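Local coordinates for fatty acid amide hydrolase (Candida albicans, PDB 6KVR), which probably hydrolyses the amides of monocarboxylic acids to the carboxylate and ammonium, as a member of the amidase signature family, at residues S2-F8 and K522-L526; W27-V31 and V173-V177; Q61-V65 and P223-L227; I339-V344 and L370-A375. All coordinates share one frame; numbering follows the deposited sequence.

Contact 1 of 4, residues S2-F8 and K522-L526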
loop_
_atom_site.group_PDB
_atom_site.type_symbol
_atom_site.label_atom_id
_atom_site.label_comp_id
_atom_site.label_asym_id
_atom_site.label_seq_id
_atom_site.Cartn_x
_atom_site.Cartn_y
_atom_site.Cartn_z
ATOM N N SER A 2 6.176 39.131 19.716
ATOM C CA SER A 2 7.108 38.103 19.241
ATOM C C SER A 2 6.728 36.735 19.797
ATOM O O SER A 2 6.330 36.607 20.956
ATOM C CB SER A 2 8.556 38.436 19.622
ATOM O OG SER A 2 8.935 37.852 20.865
ATOM N N VAL A 3 6.836 35.710 18.958
ATOM C CA VAL A 3 6.298 34.392 19.278
ATOM C C VAL A 3 7.372 33.569 19.971
ATOM O O VAL A 3 8.516 33.507 19.512
ATOM C CB VAL A 3 5.786 33.678 18.011
ATOM C CG1 VAL A 3 5.301 32.279 18.347
ATOM C CG2 VAL A 3 4.684 34.487 17.327
ATOM N N SER A 4 7.005 32.942 21.083
ATOM C CA SER A 4 7.845 31.947 21.733
ATOM C C SER A 4 7.211 30.575 21.545
ATOM O O SER A 4 5.984 30.434 21.611
ATOM C CB SER A 4 8.029 32.266 23.224
ATOM O OG SER A 4 7.207 31.450 24.043
ATOM N N TYR A 5 8.053 29.564 21.309
ATOM C CA TYR A 5 7.551 28.233 20.989
ATOM C C TYR A 5 6.721 27.627 22.124
ATOM O O TYR A 5 5.855 26.778 21.853
ATOM C CB TYR A 5 8.726 27.320 20.606
ATOM C CG TYR A 5 9.388 26.621 21.773
ATOM C CD1 TYR A 5 10.183 27.324 22.673
ATOM C CD2 TYR A 5 9.210 25.258 21.983
ATOM C CE1 TYR A 5 10.797 26.675 23.751
ATOM C CE2 TYR A 5 9.813 24.605 23.064
ATOM C CZ TYR A 5 10.603 25.318 23.939
ATOM O OH TYR A 5 11.200 24.672 25.001
ATOM N N GLU A 6 6.927 28.069 23.380
ATOM C CA GLU A 6 6.229 27.466 24.519
ATOM C C GLU A 6 4.714 27.666 24.476
ATOM O O GLU A 6 3.986 26.868 25.076
ATOM C CB GLU A 6 6.761 28.015 25.851
ATOM C CG GLU A 6 8.165 27.568 26.202
ATOM C CD GLU A 6 9.199 28.632 25.876
ATOM O OE1 GLU A 6 8.879 29.555 25.090
ATOM O OE2 GLU A 6 10.331 28.548 26.405
ATOM N N THR A 7 4.212 28.706 23.802
ATOM C CA THR A 7 2.761 28.876 23.736
ATOM C C THR A 7 2.073 27.815 22.873
ATOM O O THR A 7 0.844 27.702 22.928
ATOM C CB THR A 7 2.392 30.283 23.227
ATOM O OG1 THR A 7 2.501 30.342 21.803
ATOM C CG2 THR A 7 3.307 31.341 23.831
ATOM N N PHE A 8 2.822 27.027 22.093
ATOM C CA PHE A 8 2.218 25.908 21.367
ATOM C C PHE A 8 2.106 24.641 22.201
ATOM O O PHE A 8 1.412 23.709 21.774
ATOM C CB PHE A 8 3.026 25.563 20.115
ATOM C CG PHE A 8 2.980 26.614 19.052
ATOM C CD1 PHE A 8 3.837 27.701 19.097
ATOM C CD2 PHE A 8 2.091 26.505 17.994
ATOM C CE1 PHE A 8 3.802 28.666 18.114
ATOM C CE2 PHE A 8 2.057 27.466 17.011
ATOM C CZ PHE A 8 2.908 28.557 17.082
ATOM N N LYS A 522 0.666 32.442 14.067
ATOM C CA LYS A 522 1.808 32.602 14.957
ATOM C C LYS A 522 3.015 31.834 14.424
ATOM O O LYS A 522 4.157 32.307 14.528
ATOM C CB LYS A 522 1.462 32.128 16.371
ATOM C CG LYS A 522 0.539 33.043 17.184
ATOM C CD LYS A 522 0.548 32.604 18.642
ATOM C CE LYS A 522 -0.447 33.370 19.507
ATOM N NZ LYS A 522 -1.736 32.636 19.663
ATOM N N LEU A 523 2.777 30.645 13.846
ATOM C CA LEU A 523 3.873 29.844 13.311
ATOM C C LEU A 523 4.611 30.579 12.197
ATOM O O LEU A 523 5.847 30.574 12.156
ATOM C CB LEU A 523 3.344 28.500 12.813
ATOM C CG LEU A 523 4.338 27.480 12.223
ATOM C CD1 LEU A 523 5.450 27.148 13.202
ATOM C CD2 LEU A 523 3.623 26.185 11.782
ATOM N N GLU A 524 3.872 31.220 11.285
ATOM C CA GLU A 524 4.536 31.964 10.221
ATOM C C GLU A 524 5.403 33.067 10.795
ATOM O O GLU A 524 6.513 33.306 10.306
ATOM C CB GLU A 524 3.524 32.551 9.230
ATOM C CG GLU A 524 4.211 33.076 7.959
ATOM C CD GLU A 524 3.236 33.635 6.933
ATOM O OE1 GLU A 524 2.153 34.094 7.343
ATOM O OE2 GLU A 524 3.549 33.614 5.723
ATOM N N GLN A 525 4.913 33.751 11.835
ATOM C CA GLN A 525 5.677 34.838 12.441
ATOM C C GLN A 525 6.918 34.301 13.142
ATOM O O GLN A 525 8.018 34.850 12.995
ATOM C CB GLN A 525 4.806 35.611 13.431
ATOM C CG GLN A 525 5.491 36.861 13.948
ATOM C CD GLN A 525 4.745 37.527 15.078
ATOM O OE1 GLN A 525 3.541 37.384 15.205
ATOM N NE2 GLN A 525 5.468 38.255 15.912
ATOM N N LEU A 526 6.747 33.236 13.928
ATOM C CA LEU A 526 7.883 32.573 14.556
ATOM C C LEU A 526 8.988 32.285 13.534
ATOM O O LEU A 526 10.148 32.681 13.719
ATOM C CB LEU A 526 7.400 31.289 15.230
ATOM C CG LEU A 526 8.419 30.361 15.887
ATOM C CD1 LEU A 526 9.344 31.112 16.850
ATOM C CD2 LEU A 526 7.677 29.238 16.601
#
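The carbonyl oxygen of Lys-522 is taken up by the first turn of its own helix, where Leu-526 N donates to Lys-522 O at 2.8 Å, and Val-3 comes to rest against that same oxygen with CG2 3.6 Å from Lys-522 O. The other methyl of Val-3, set anti to the backbone N (chi1 177°), reaches the side of Leu-526, Val-3 CG1 lying 3.9 Å from Leu-526 CB. A beta-branched residue suits this place because both methyls lie near Lys-522 O, CG1 turning also to Leu-526 and CG2 to Gln-525. Gln-525, extended beyond CG, passes across Val-3 at a slant; its NE2 passes 3.7 Å from Ser-2 CA but is hydrogen-bonded to Glu-529, one turn further on. The N-terminal tail of the chain is thus laid over the start of helix 522-529, a contact at the protein surface. Beyond Val-3 the tail bends into a short 3-10 turn, which brings Phe-8 back to the helix. The ring meets Leu-523 N at its edge, Phe-8 CZ lying 3.9 Å from that nitrogen. Phe-8 CZ is also 3.9 Å from Lys-522 CB, and Phe-8 CE1 is 4.2 Å from Leu-526 CD2. Trp-421 meets the same phenyl ring edge-to-face, and Tyr-479 packs on Leu-523 and Leu-526.

Contact 2 of 4, residues W27-V31 and V173-V177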
loop_
_atom_site.group_PDB
_atom_site.type_symbol
_atom_site.label_atom_id
_atom_site.label_comp_id
_atom_site.label_asym_id
_atom_site.label_seq_id
_atom_site.Cartn_x
_atom_site.Cartn_y
_atom_site.Cartn_z
ATOM N N TRP A 27 20.982 5.305 33.622
ATOM C CA TRP A 27 21.229 5.361 32.180
ATOM C C TRP A 27 22.426 6.209 31.773
ATOM O O TRP A 27 23.164 5.818 30.860
ATOM C CB TRP A 27 19.967 5.851 31.474
ATOM C CG TRP A 27 18.835 4.889 31.690
ATOM C CD1 TRP A 27 17.855 4.980 32.632
ATOM C CD2 TRP A 27 18.586 3.676 30.967
ATOM N NE1 TRP A 27 17.000 3.909 32.533
ATOM C CE2 TRP A 27 17.429 3.090 31.524
ATOM C CE3 TRP A 27 19.225 3.032 29.901
ATOM C CZ2 TRP A 27 16.892 1.894 31.055
ATOM C CZ3 TRP A 27 18.691 1.836 29.434
ATOM C CH2 TRP A 27 17.530 1.284 30.008
ATOM N N LEU A 28 22.660 7.341 32.435
ATOM C CA LEU A 28 23.781 8.206 32.074
ATOM C C LEU A 28 25.134 7.504 32.001
ATOM O O LEU A 28 25.910 7.835 31.086
ATOM C CB LEU A 28 23.853 9.385 33.049
ATOM C CG LEU A 28 24.962 10.412 32.799
ATOM C CD1 LEU A 28 24.981 10.902 31.342
ATOM C CD2 LEU A 28 24.797 11.582 33.759
ATOM N N PRO A 29 25.495 6.566 32.895
ATOM C CA PRO A 29 26.772 5.847 32.695
ATOM C C PRO A 29 26.863 5.107 31.364
ATOM O O PRO A 29 27.925 5.132 30.727
ATOM C CB PRO A 29 26.829 4.888 33.893
ATOM C CG PRO A 29 25.990 5.561 34.949
ATOM C CD PRO A 29 24.873 6.223 34.192
ATOM N N LYS A 30 25.783 4.461 30.912
ATOM C CA LYS A 30 25.839 3.771 29.624
ATOM C C LYS A 30 26.038 4.746 28.473
ATOM O O LYS A 30 26.693 4.408 27.479
ATOM C CB LYS A 30 24.563 2.960 29.403
ATOM C CG LYS A 30 24.062 2.255 30.649
ATOM C CD LYS A 30 23.023 1.223 30.284
ATOM C CE LYS A 30 22.475 0.549 31.513
ATOM N NZ LYS A 30 22.998 -0.834 31.543
ATOM N N VAL A 31 25.482 5.955 28.587
ATOM C CA VAL A 31 25.660 6.965 27.545
ATOM C C VAL A 31 27.110 7.426 27.487
ATOM O O VAL A 31 27.704 7.527 26.404
ATOM C CB VAL A 31 24.703 8.149 27.771
ATOM C CG1 VAL A 31 24.963 9.263 26.748
ATOM C CG2 VAL A 31 23.271 7.693 27.698
ATOM N N VAL A 173 17.523 6.624 24.569
ATOM C CA VAL A 173 18.523 6.097 25.499
ATOM C C VAL A 173 18.076 4.745 26.039
ATOM O O VAL A 173 18.888 3.824 26.197
ATOM C CB VAL A 173 18.809 7.109 26.625
ATOM C CG1 VAL A 173 19.527 6.423 27.794
ATOM C CG2 VAL A 173 19.655 8.256 26.064
ATOM N N SER A 174 16.764 4.589 26.279
ATOM C CA SER A 174 16.234 3.309 26.723
ATOM C C SER A 174 16.636 2.156 25.812
ATOM O O SER A 174 16.698 1.016 26.274
ATOM C CB SER A 174 14.710 3.388 26.834
ATOM O OG SER A 174 14.125 3.425 25.541
ATOM N N LYS A 175 16.950 2.422 24.544
ATOM C CA LYS A 175 17.312 1.372 23.601
ATOM C C LYS A 175 18.821 1.201 23.446
ATOM O O LYS A 175 19.265 0.466 22.554
ATOM C CB LYS A 175 16.679 1.648 22.233
ATOM C CG LYS A 175 15.169 1.550 22.231
ATOM C CD LYS A 175 14.785 0.089 22.063
ATOM C CE LYS A 175 13.393 -0.234 22.534
ATOM N NZ LYS A 175 13.016 -1.538 21.935
ATOM N N ILE A 176 19.625 1.850 24.289
ATOM C CA ILE A 176 21.071 1.690 24.174
ATOM C C ILE A 176 21.514 0.266 24.481
ATOM O O ILE A 176 22.660 -0.095 24.188
ATOM C CB ILE A 176 21.799 2.710 25.080
ATOM C CG1 ILE A 176 23.280 2.827 24.690
ATOM C CG2 ILE A 176 21.635 2.342 26.545
ATOM C CD1 ILE A 176 24.053 3.805 25.557
ATOM N N VAL A 177 20.618 -0.561 25.028
ATOM C CA VAL A 177 20.893 -1.967 25.294
ATOM C C VAL A 177 20.296 -2.880 24.226
ATOM O O VAL A 177 20.268 -4.097 24.401
ATOM C CB VAL A 177 20.382 -2.358 26.687
ATOM C CG1 VAL A 177 21.103 -1.545 27.765
ATOM C CG2 VAL A 177 18.878 -2.129 26.769
#
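The indole of Trp-27 has the CA of Ser-174 over one face of its six-membered ring, a CH-pi contact with CA 4.3 Å from the ring centroid and 24° off the normal. At the edge, near the ring plane, Ile-176 CG2 approaches Trp-27 CZ3 at 4.2 Å. The broad ring suits the place because it can take the Ser-174 CA-H on a face and still meet Ile-176 at its edge; the hydroxyl of Ser-174 bonds elsewhere, to the carbonyl of Leu-407. At the root of the indole, Val-173 CG1 meets Trp-27 CB at 3.8 Å and also reaches Val-31 CG2 at 4.0 Å, one helical turn on. Ile-176 enters with an extended chain, its CG1 anti to the backbone N (chi1 -164°) and CD1 anti again, which drives the terminal methyl close against the helix backbone, Ile-176 CD1 to Lys-30 O being 3.3 Å. Lys-30 serves by its aliphatic part: its CB and CD pass over Ile-176 CG2 at a slant, each 4.1 Å away. The arrangement is that of a helix face packed on a loop: the N-terminal helix 20-40 lies against the connection between strand 155-158 and helix 185-192 of the amidase fold, with Ser-174 about 12 Å, side chain to side chain, from the predicted substrate-binding Leu-207.

Contact 3 of 4, residues Q61-V65 and P223-L227; sequences QFNAV and PFNLL
A Schellman motif at Gln-61, closing helix 54-59, and an N-cap at Asn-63, opening helix 64-70, frame the link that meets residues 223-227. Gln-61 and Asn-225 run alongside each other in the same direction, their amide planes 31° apart. Asn-225 CG lies opposite the backbone N (chi1 -179°), which brings its amide to Gln-61, and Asn-225 ND2 donates to a lone pair of Gln-61 OE1 at 3.0 Å, nearly straight at 167°. Both amides are used further: Gln-61 OE1 also accepts from Val-537 N and its NE2 binds Ser-534 O, Asn-225 ND2 reaches Val-537 O, and Asn-225 OD1 takes the N-H of Leu-227 at 3.0 Å in an Asx turn. Amides suit such a place, since each can give and accept at once. Backbone bonds follow, Leu-226 N to Phe-62 O at 2.7 Å and Val-65 N to Pro-223 O at 3.0 Å. Asn-63 caps Asp-66 N with OD1. Apolar pairs fill in between and beyond these bonds: Val-65 CG2 stands over the centre of the Phe-224 ring, 3.9 Å from its centroid, and Phe-62 CD2 touches Leu-226 CD1 at 3.8 Å. Around this joint, Tyr-243 of helix 235-243 packs on Ala-64, Val-65 and Pro-223, Phe-117 of helix 100-118 on Ala-64 and Leu-226, and Leu-57 of helix 54-59 on Phe-62 and Leu-226.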
loop_
_atom_site.group_PDB
_atom_site.type_symbol
_atom_site.label_atom_id
_atom_site.label_comp_id
_atom_site.label_asym_id
_atom_site.label_seq_id
_atom_site.Cartn_x
_atom_site.Cartn_y
_atom_site.Cartn_z
ATOM N N GLN A 61 30.455 30.992 11.893
ATOM C CA GLN A 61 29.841 30.512 10.654
ATOM C C GLN A 61 30.909 29.933 9.729
ATOM O O GLN A 61 30.916 30.182 8.526
ATOM C CB GLN A 61 29.052 31.623 9.957
ATOM C CG GLN A 61 28.004 32.244 10.866
ATOM C CD GLN A 61 27.098 33.247 10.164
ATOM O OE1 GLN A 61 26.324 32.894 9.266
ATOM N NE2 GLN A 61 27.182 34.511 10.587
ATOM N N PHE A 62 31.847 29.196 10.319
ATOM C CA PHE A 62 32.930 28.565 9.577
ATOM C C PHE A 62 32.375 27.680 8.461
ATOM O O PHE A 62 31.446 26.900 8.681
ATOM C CB PHE A 62 33.777 27.753 10.570
ATOM C CG PHE A 62 35.066 27.220 10.007
ATOM C CD1 PHE A 62 36.183 28.028 9.908
ATOM C CD2 PHE A 62 35.168 25.893 9.612
ATOM C CE1 PHE A 62 37.381 27.527 9.406
ATOM C CE2 PHE A 62 36.353 25.391 9.105
ATOM C CZ PHE A 62 37.464 26.211 9.003
ATOM N N ASN A 63 32.928 27.826 7.246
ATOM C CA ASN A 63 32.567 26.978 6.106
ATOM C C ASN A 63 33.593 25.851 6.044
ATOM O O ASN A 63 34.683 26.026 5.490
ATOM C CB ASN A 63 32.528 27.791 4.810
ATOM C CG ASN A 63 32.200 26.944 3.571
ATOM O OD1 ASN A 63 32.391 25.725 3.548
ATOM N ND2 ASN A 63 31.714 27.606 2.525
ATOM N N ALA A 64 33.245 24.687 6.611
ATOM C CA ALA A 64 34.215 23.598 6.674
ATOM C C ALA A 64 34.537 23.043 5.292
ATOM O O ALA A 64 35.660 22.588 5.059
ATOM C CB ALA A 64 33.715 22.482 7.592
ATOM N N VAL A 65 33.587 23.081 4.360
ATOM C CA VAL A 65 33.852 22.556 3.019
ATOM C C VAL A 65 34.911 23.401 2.313
ATOM O O VAL A 65 35.811 22.873 1.648
ATOM C CB VAL A 65 32.543 22.488 2.211
ATOM C CG1 VAL A 65 32.823 22.125 0.747
ATOM C CG2 VAL A 65 31.585 21.488 2.853
ATOM N N PRO A 223 27.919 21.503 7.141
ATOM C CA PRO A 223 29.317 21.573 6.688
ATOM C C PRO A 223 29.660 22.832 5.877
ATOM O O PRO A 223 30.849 23.118 5.700
ATOM C CB PRO A 223 29.477 20.289 5.851
ATOM C CG PRO A 223 28.107 19.972 5.366
ATOM C CD PRO A 223 27.162 20.425 6.467
ATOM N N PHE A 224 28.680 23.594 5.386
ATOM C CA PHE A 224 28.947 24.830 4.651
ATOM C C PHE A 224 28.886 26.074 5.530
ATOM O O PHE A 224 29.264 27.162 5.077
ATOM C CB PHE A 224 27.954 24.978 3.487
ATOM C CG PHE A 224 28.207 24.023 2.355
ATOM C CD1 PHE A 224 29.074 24.363 1.322
ATOM C CD2 PHE A 224 27.594 22.775 2.333
ATOM C CE1 PHE A 224 29.314 23.473 0.272
ATOM C CE2 PHE A 224 27.829 21.881 1.297
ATOM C CZ PHE A 224 28.690 22.231 0.263
ATOM N N ASN A 225 28.423 25.934 6.764
ATOM C CA ASN A 225 28.295 27.017 7.724
ATOM C C ASN A 225 28.042 26.355 9.063
ATOM O O ASN A 225 26.915 25.919 9.329
ATOM C CB ASN A 225 27.150 27.966 7.343
ATOM C CG ASN A 225 26.989 29.137 8.321
ATOM O OD1 ASN A 225 27.287 29.020 9.507
ATOM N ND2 ASN A 225 26.505 30.272 7.814
ATOM N N LEU A 226 29.077 26.256 9.901
ATOM C CA LEU A 226 28.997 25.473 11.127
ATOM C C LEU A 226 28.102 26.095 12.189
ATOM O O LEU A 226 27.841 25.443 13.209
ATOM C CB LEU A 226 30.390 25.244 11.706
ATOM C CG LEU A 226 31.277 24.219 10.995
ATOM C CD1 LEU A 226 32.632 24.099 11.713
ATOM C CD2 LEU A 226 30.604 22.863 10.913
ATOM N N LEU A 227 27.621 27.322 12.005
ATOM C CA LEU A 227 26.596 27.792 12.932
ATOM C C LEU A 227 25.260 27.084 12.682
ATOM O O LEU A 227 24.479 26.879 13.625
ATOM C CB LEU A 227 26.437 29.311 12.831
ATOM C CG LEU A 227 25.322 29.960 13.673
ATOM C CD1 LEU A 227 25.559 29.818 15.174
ATOM C CD2 LEU A 227 25.157 31.424 13.315
#

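Contact 4 of 4, residues I339-V344 and L370-A375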
loop_
_atom_site.group_PDB
_atom_site.type_symbol
_atom_site.label_atom_id
_atom_site.label_comp_id
_atom_site.label_asym_id
_atom_site.label_seq_id
_atom_site.Cartn_x
_atom_site.Cartn_y
_atom_site.Cartn_z
ATOM N N ILE A 339 14.527 19.621 -21.589
ATOM C CA ILE A 339 13.823 20.610 -20.774
ATOM C C ILE A 339 12.597 21.131 -21.507
ATOM O O ILE A 339 11.544 21.367 -20.898
ATOM C CB ILE A 339 14.767 21.762 -20.382
ATOM C CG1 ILE A 339 15.936 21.239 -19.554
ATOM C CG2 ILE A 339 14.000 22.800 -19.583
ATOM C CD1 ILE A 339 15.539 20.766 -18.165
ATOM N N GLY A 340 12.705 21.302 -22.827
ATOM C CA GLY A 340 11.589 21.797 -23.619
ATOM C C GLY A 340 10.413 20.849 -23.712
ATOM O O GLY A 340 9.353 21.250 -24.204
ATOM N N ASP A 341 10.568 19.613 -23.244
ATOM C CA ASP A 341 9.472 18.654 -23.207
ATOM C C ASP A 341 8.696 18.663 -21.888
ATOM O O ASP A 341 7.667 17.982 -21.801
ATOM C CB ASP A 341 10.007 17.240 -23.467
ATOM C CG ASP A 341 10.481 17.042 -24.910
ATOM O OD1 ASP A 341 11.490 16.323 -25.117
ATOM O OD2 ASP A 341 9.852 17.605 -25.836
ATOM N N LEU A 342 9.140 19.424 -20.879
ATOM C CA LEU A 342 8.601 19.341 -19.524
ATOM C C LEU A 342 7.556 20.419 -19.260
ATOM O O LEU A 342 7.702 21.565 -19.695
ATOM C CB LEU A 342 9.719 19.468 -18.479
ATOM C CG LEU A 342 10.895 18.487 -18.533
ATOM C CD1 LEU A 342 12.113 19.050 -17.835
ATOM C CD2 LEU A 342 10.528 17.154 -17.925
ATOM N N THR A 343 6.511 20.050 -18.520
ATOM C CA THR A 343 5.569 21.003 -17.940
ATOM C C THR A 343 5.759 20.989 -16.425
ATOM O O THR A 343 5.656 19.933 -15.794
ATOM C CB THR A 343 4.131 20.657 -18.320
ATOM O OG1 THR A 343 4.008 20.651 -19.748
ATOM C CG2 THR A 343 3.151 21.674 -17.735
ATOM N N VAL A 344 6.066 22.145 -15.844
ATOM C CA VAL A 344 6.420 22.235 -14.431
ATOM C C VAL A 344 5.488 23.233 -13.745
ATOM O O VAL A 344 5.435 24.404 -14.130
ATOM C CB VAL A 344 7.892 22.640 -14.232
ATOM C CG1 VAL A 344 8.260 22.545 -12.760
ATOM C CG2 VAL A 344 8.815 21.760 -15.051
ATOM N N LEU A 370 14.506 27.576 -16.469
ATOM C CA LEU A 370 13.664 26.564 -17.107
ATOM C C LEU A 370 12.859 27.164 -18.249
ATOM O O LEU A 370 12.728 26.563 -19.321
ATOM C CB LEU A 370 12.706 25.942 -16.086
ATOM C CG LEU A 370 13.254 24.993 -15.024
ATOM C CD1 LEU A 370 12.123 24.615 -14.073
ATOM C CD2 LEU A 370 13.880 23.759 -15.691
ATOM N N LYS A 371 12.256 28.327 -18.003
ATOM C CA LYS A 371 11.522 29.023 -19.046
ATOM C C LYS A 371 12.417 29.290 -20.248
ATOM O O LYS A 371 12.016 29.059 -21.398
ATOM C CB LYS A 371 10.964 30.320 -18.473
ATOM C CG LYS A 371 9.552 30.624 -18.837
ATOM C CD LYS A 371 9.094 31.895 -18.155
ATOM C CE LYS A 371 9.012 31.689 -16.664
ATOM N NZ LYS A 371 8.483 32.872 -15.935
ATOM N N GLY A 372 13.653 29.728 -19.989
ATOM C CA GLY A 372 14.574 30.010 -21.073
ATOM C C GLY A 372 14.955 28.784 -21.877
ATOM O O GLY A 372 15.239 28.888 -23.073
ATOM N N ALA A 373 14.963 27.610 -21.250
ATOM C CA ALA A 373 15.267 26.397 -21.997
ATOM C C ALA A 373 14.037 25.797 -22.674
ATOM O O ALA A 373 14.140 24.713 -23.263
ATOM C CB ALA A 373 15.929 25.369 -21.082
ATOM N N GLY A 374 12.887 26.464 -22.602
ATOM C CA GLY A 374 11.700 26.040 -23.321
ATOM C C GLY A 374 10.628 25.277 -22.550
ATOM O O GLY A 374 9.729 24.708 -23.186
ATOM N N ALA A 375 10.671 25.257 -21.217
ATOM C CA ALA A 375 9.683 24.490 -20.463
ATOM C C ALA A 375 8.391 25.276 -20.293
ATOM O O ALA A 375 8.406 26.487 -20.057
ATOM C CB ALA A 375 10.228 24.094 -19.088
#
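Leu-370, in the last turn of its helix, sends its branched end to residues 339-344: Leu-370 CD2 lies 4.0 Å from Ile-339 CG2, while Leu-370 CD1 only brushes Val-344 CG2 at 4.5 Å. Its CG is anti to the carbonyl carbon (chi1 -72°), which, with chi2 near 180°, brings CD2 in to Ile-339. Three residues on, Ala-373 presents CB to the same methyl, 3.5 Å from Ile-339 CG2; a short side chain fits such a close approach. Ile-339 in turn uses one branch for several neighbours, CG2 standing opposite the backbone N, where it faces Leu-370, Ala-373 and Ala-375. Helix 357-372 ends in a Schellman motif at Gly-374, which takes up positive phi (100°), where glycine is at ease, and two bonds run back into the last turn, Gly-374 N to Lys-371 O and Ala-375 N to Leu-370 O, the latter at 3.1 Å. The reversal belongs to a beta-alpha-beta unit, in which helix 357-372 connects the neighbouring parallel strands 343-346 and 376-379. Because Gly-374 has no side chain, Gly-340 can come near enough for its CA to make a CA-H...O contact with Gly-374 O at 3.5 Å. Ala-375, just before strand 376-379, turns its CB toward two carbonyl oxygens, 3.5 Å from Ile-339 O and 3.6 Å from Leu-342 O. Helix 552-565 lies against this corner, with Leu-565 on Leu-370 and Ala-373 and Ile-562 on Ile-339.

In the fold
From the N terminus, the chain opens contact 1 at once and closes it only at helix 522-529, so that loop encloses the other three. Helix 20-40 then opens contact 2, and residues 61-65 open contact 3 before residues 173-177 close contact 2; residues 223-227 then close contact 3, and these two loops cross. The early helices are thereby tied to two connections of the amidase fold. Contact 4 follows later as a short local closure within a beta-alpha-beta unit at the edge of the mixed sheet. Contacts 2 and 4 lie on opposite sides of the chain's centre, their centres about 53 Å apart, and no two of the four contacts touch.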